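FAD-dependent pyridine nucleotide-disulphide oxidoreductase (PDB 3IWA) probably catalyses the FAD-dependent oxidation of NADH or NADPH, passing the electrons to an acceptor that is not established. Local coordinates at residues 364-370 with 389-395. Sequence-based numbering, arbitrary orientation.
Sequences YDAVNVH and QLVVDRP
The Tyr364 ring receives the carboxylate of Asp393 at its edge, Asp393 OD1 lying 3.7 Å from Tyr364 CD1 with the two planes 77° apart; the other oxygen, OD2, is hydrogen-bonded to Thr396. The guanidinium of Arg394 has Val367 CG1 over one face and Asp365 OD1 near its plane at the edge, but OD1 and NE stay 4.0 Å apart, too far for a salt bridge. Diagonally across the strands, toward the Gln389 end, the amides of Asn368 and Gln389 stand almost perpendicular. Asn368 OD1 and Gln389 NE2 are 3.1 Å apart, yet the angle is poor for a hydrogen bond, and NE2 is hydrogen-bonded instead to Ser201. With CG anti to the backbone N (chi1 -157°), Asn368 also brings ND2 against Val391 CG2, at 3.5 Å. Along the strands the hydrogen-bonded pairs Val367 with Val392 and Val369 with Leu390 each exchange two bonds, with Asn368 opposite Val391 between them, and Arg394 N extends the pairing to Asp365 O at 3.0 Å. Val367, Val369 and Val392 face helix 449-461, whereas Ala366 and Val391 meet Ala359 of helix 356-361. This is the antiparallel edge pairing of 366-372 with 386-393, in the five-stranded, helix-flanked sheet of the dimerisation domain of pyridine nucleotide-disulphide oxidoreductases.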
ATOM      1  N   TYR A 364      24.765   6.701  -5.377  1.00 47.27           N
ATOM      2  CA  TYR A 364      24.132   7.400  -4.253  1.00 46.65           C
ATOM      3  C   TYR A 364      24.921   7.049  -3.020  1.00 45.61           C
ATOM      4  O   TYR A 364      25.340   5.897  -2.855  1.00 45.95           O
ATOM      5  CB  TYR A 364      22.647   6.978  -4.007  1.00 46.68           C
ATOM      6  CG  TYR A 364      21.696   7.445  -5.064  1.00 46.94           C
ATOM      7  CD1 TYR A 364      21.176   8.731  -5.051  1.00 46.11           C
ATOM      8  CD2 TYR A 364      21.341   6.597  -6.110  1.00 48.95           C
ATOM      9  CE1 TYR A 364      20.321   9.161  -6.054  1.00 46.28           C
ATOM     10  CE2 TYR A 364      20.506   7.013  -7.103  1.00 48.43           C
ATOM     11  CZ  TYR A 364      19.999   8.283  -7.077  1.00 47.31           C
ATOM     12  OH  TYR A 364      19.170   8.635  -8.104  1.00 50.69           O
ATOM     13  N   ASP A 365      25.089   8.026  -2.150  1.00 44.49           N
ATOM     14  CA  ASP A 365      25.559   7.784  -0.803  1.00 44.79           C
ATOM     15  C   ASP A 365      24.404   7.187   0.027  1.00 44.21           C
ATOM     16  O   ASP A 365      23.793   7.851   0.836  1.00 43.67           O
ATOM     17  CB  ASP A 365      26.066   9.120  -0.226  1.00 45.43           C
ATOM     18  CG  ASP A 365      26.602   9.010   1.218  1.00 46.47           C
ATOM     19  OD1 ASP A 365      26.754   7.887   1.752  1.00 45.59           O
ATOM     20  OD2 ASP A 365      26.852  10.090   1.804  1.00 50.07           O
ATOM     21  N   ALA A 366      24.119   5.909  -0.178  1.00 44.36           N
ATOM     22  CA  ALA A 366      22.904   5.305   0.341  1.00 43.89           C
ATOM     23  C   ALA A 366      23.162   4.511   1.575  1.00 44.24           C
ATOM     24  O   ALA A 366      24.229   3.963   1.742  1.00 45.07           O
ATOM     25  CB  ALA A 366      22.303   4.396  -0.695  1.00 43.54           C
ATOM     26  N   VAL A 367      22.145   4.390   2.418  1.00 44.50           N
ATOM     27  CA  VAL A 367      22.233   3.545   3.585  1.00 44.65           C
ATOM     28  C   VAL A 367      21.038   2.607   3.635  1.00 44.02           C
ATOM     29  O   VAL A 367      19.925   2.973   3.295  1.00 44.72           O
ATOM     30  CB  VAL A 367      22.376   4.387   4.892  1.00 45.17           C
ATOM     31  CG1 VAL A 367      21.790   5.765   4.727  1.00 45.75           C
ATOM     32  CG2 VAL A 367      21.710   3.718   6.037  1.00 47.67           C
ATOM     33  N   ASN A 368      21.295   1.382   4.037  1.00 43.63           N
ATOM     34  CA  ASN A 368      20.288   0.384   4.200  1.00 43.73           C
ATOM     35  C   ASN A 368      19.901   0.297   5.674  1.00 44.38           C
ATOM     36  O   ASN A 368      20.715  -0.091   6.516  1.00 44.32           O
ATOM     37  CB  ASN A 368      20.847  -0.957   3.744  1.00 43.61           C
ATOM     38  CG  ASN A 368      19.772  -1.951   3.343  1.00 43.37           C
ATOM     39  OD1 ASN A 368      19.879  -3.133   3.640  1.00 47.04           O
ATOM     40  ND2 ASN A 368      18.755  -1.490   2.640  1.00 41.83           N
ATOM     41  N   VAL A 369      18.658   0.650   5.972  1.00 44.72           N
ATOM     42  CA  VAL A 369      18.095   0.585   7.322  1.00 45.30           C
ATOM     43  C   VAL A 369      17.149  -0.612   7.462  1.00 45.44           C
ATOM     44  O   VAL A 369      16.214  -0.752   6.707  1.00 44.99           O
ATOM     45  CB  VAL A 369      17.300   1.881   7.564  1.00 45.75           C
ATOM     46  CG1 VAL A 369      16.641   1.891   8.921  1.00 46.78           C
ATOM     47  CG2 VAL A 369      18.207   3.074   7.394  1.00 46.61           C
ATOM     48  N   HIS A 370      17.375  -1.474   8.430  1.00 46.39           N
ATOM     49  CA  HIS A 370      16.494  -2.622   8.620  1.00 48.05           C
ATOM     50  C   HIS A 370      15.679  -2.530   9.912  1.00 48.25           C
ATOM     51  O   HIS A 370      16.067  -1.902  10.866  1.00 47.47           O
ATOM     52  CB  HIS A 370      17.274  -3.932   8.585  1.00 48.61           C
ATOM     53  CG  HIS A 370      18.448  -3.943   9.495  1.00 52.58           C
ATOM     54  ND1 HIS A 370      18.367  -4.378  10.802  1.00 58.39           N
ATOM     55  CD2 HIS A 370      19.724  -3.523   9.313  1.00 56.25           C
ATOM     56  CE1 HIS A 370      19.548  -4.239  11.386  1.00 58.61           C
ATOM     57  NE2 HIS A 370      20.390  -3.725  10.503  1.00 58.43           N
ATOM     58  N   GLN A 389      13.591  -3.538   4.877  1.00 36.54           N
ATOM     59  CA  GLN A 389      14.792  -2.773   4.681  1.00 35.77           C
ATOM     60  C   GLN A 389      14.432  -1.580   3.807  1.00 35.31           C
ATOM     61  O   GLN A 389      13.711  -1.731   2.827  1.00 35.94           O
ATOM     62  CB  GLN A 389      15.889  -3.649   4.047  1.00 36.03           C
ATOM     63  CG  GLN A 389      16.292  -4.893   4.898  1.00 36.02           C
ATOM     64  CD  GLN A 389      17.562  -5.647   4.377  1.00 37.98           C
ATOM     65  OE1 GLN A 389      18.190  -6.424   5.102  1.00 41.61           O
ATOM     66  NE2 GLN A 389      17.916  -5.418   3.144  1.00 36.21           N
ATOM     67  N   LEU A 390      14.917  -0.402   4.187  1.00 34.60           N
ATOM     68  CA  LEU A 390      14.566   0.849   3.577  1.00 34.61           C
ATOM     69  C   LEU A 390      15.847   1.453   3.088  1.00 35.05           C
ATOM     70  O   LEU A 390      16.830   1.484   3.840  1.00 35.38           O
ATOM     71  CB  LEU A 390      13.905   1.778   4.607  1.00 34.25           C
ATOM     72  CG  LEU A 390      13.140   3.025   4.141  1.00 34.19           C
ATOM     73  CD1 LEU A 390      11.811   2.606   3.468  1.00 29.10           C
ATOM     74  CD2 LEU A 390      12.853   4.047   5.338  1.00 30.52           C
ATOM     75  N   VAL A 391      15.855   1.913   1.835  1.00 34.97           N
ATOM     76  CA  VAL A 391      17.074   2.422   1.215  1.00 34.27           C
ATOM     77  C   VAL A 391      16.960   3.895   1.060  1.00 34.90           C
ATOM     78  O   VAL A 391      16.043   4.384   0.439  1.00 35.37           O
ATOM     79  CB  VAL A 391      17.362   1.753  -0.158  1.00 34.79           C
ATOM     80  CG1 VAL A 391      18.674   2.196  -0.670  1.00 32.37           C
ATOM     81  CG2 VAL A 391      17.353   0.224  -0.045  1.00 31.38           C
ATOM     82  N   VAL A 392      17.917   4.624   1.621  1.00 36.96           N
ATOM     83  CA  VAL A 392      17.793   6.069   1.806  1.00 36.94           C
ATOM     84  C   VAL A 392      19.016   6.798   1.283  1.00 38.41           C
ATOM     85  O   VAL A 392      20.147   6.402   1.564  1.00 38.75           O
ATOM     86  CB  VAL A 392      17.648   6.391   3.312  1.00 37.28           C
ATOM     87  CG1 VAL A 392      17.603   7.883   3.536  1.00 37.47           C
ATOM     88  CG2 VAL A 392      16.424   5.704   3.885  1.00 32.62           C
ATOM     89  N   ASP A 393      18.808   7.886   0.555  1.00 39.58           N
ATOM     90  CA  ASP A 393      19.907   8.709   0.159  1.00 41.44           C
ATOM     91  C   ASP A 393      20.284   9.668   1.290  1.00 42.83           C
ATOM     92  O   ASP A 393      19.461  10.470   1.682  1.00 43.13           O
ATOM     93  CB  ASP A 393      19.539   9.543  -1.059  1.00 42.44           C
ATOM     94  CG  ASP A 393      20.720  10.361  -1.582  1.00 41.81           C
ATOM     95  OD1 ASP A 393      21.824   9.792  -1.618  1.00 42.55           O
ATOM     96  OD2 ASP A 393      20.538  11.535  -1.968  1.00 44.36           O
ATOM     97  N   ARG A 394      21.524   9.622   1.773  1.00 44.26           N
ATOM     98  CA  ARG A 394      21.946  10.504   2.882  1.00 45.89           C
ATOM     99  C   ARG A 394      21.690  11.997   2.691  1.00 45.72           C
ATOM    100  O   ARG A 394      20.984  12.599   3.494  1.00 46.32           O
ATOM    101  CB  ARG A 394      23.412  10.286   3.273  1.00 46.70           C
ATOM    102  CG  ARG A 394      23.618   9.290   4.410  1.00 50.43           C
ATOM    103  CD  ARG A 394      24.994   9.443   5.096  1.00 54.49           C
ATOM    104  NE  ARG A 394      25.473   8.134   5.540  1.00 58.64           N
ATOM    105  CZ  ARG A 394      25.277   7.604   6.756  1.00 63.01           C
ATOM    106  NH1 ARG A 394      24.627   8.269   7.718  1.00 62.49           N
ATOM    107  NH2 ARG A 394      25.762   6.382   7.023  1.00 64.95           N
ATOM    108  N   PRO A 395      22.260  12.608   1.647  1.00 45.90           N
ATOM    109  CA  PRO A 395      22.124  14.071   1.533  1.00 45.99           C
ATOM    110  C   PRO A 395      20.743  14.654   1.248  1.00 46.37           C
ATOM    111  O   PRO A 395      20.479  15.818   1.582  1.00 47.18           O
ATOM    112  CB  PRO A 395      23.057  14.442   0.370  1.00 46.35           C
ATOM    113  CG  PRO A 395      23.611  13.138  -0.175  1.00 46.14           C
ATOM    114  CD  PRO A 395      23.372  12.079   0.841  1.00 45.74           C
TER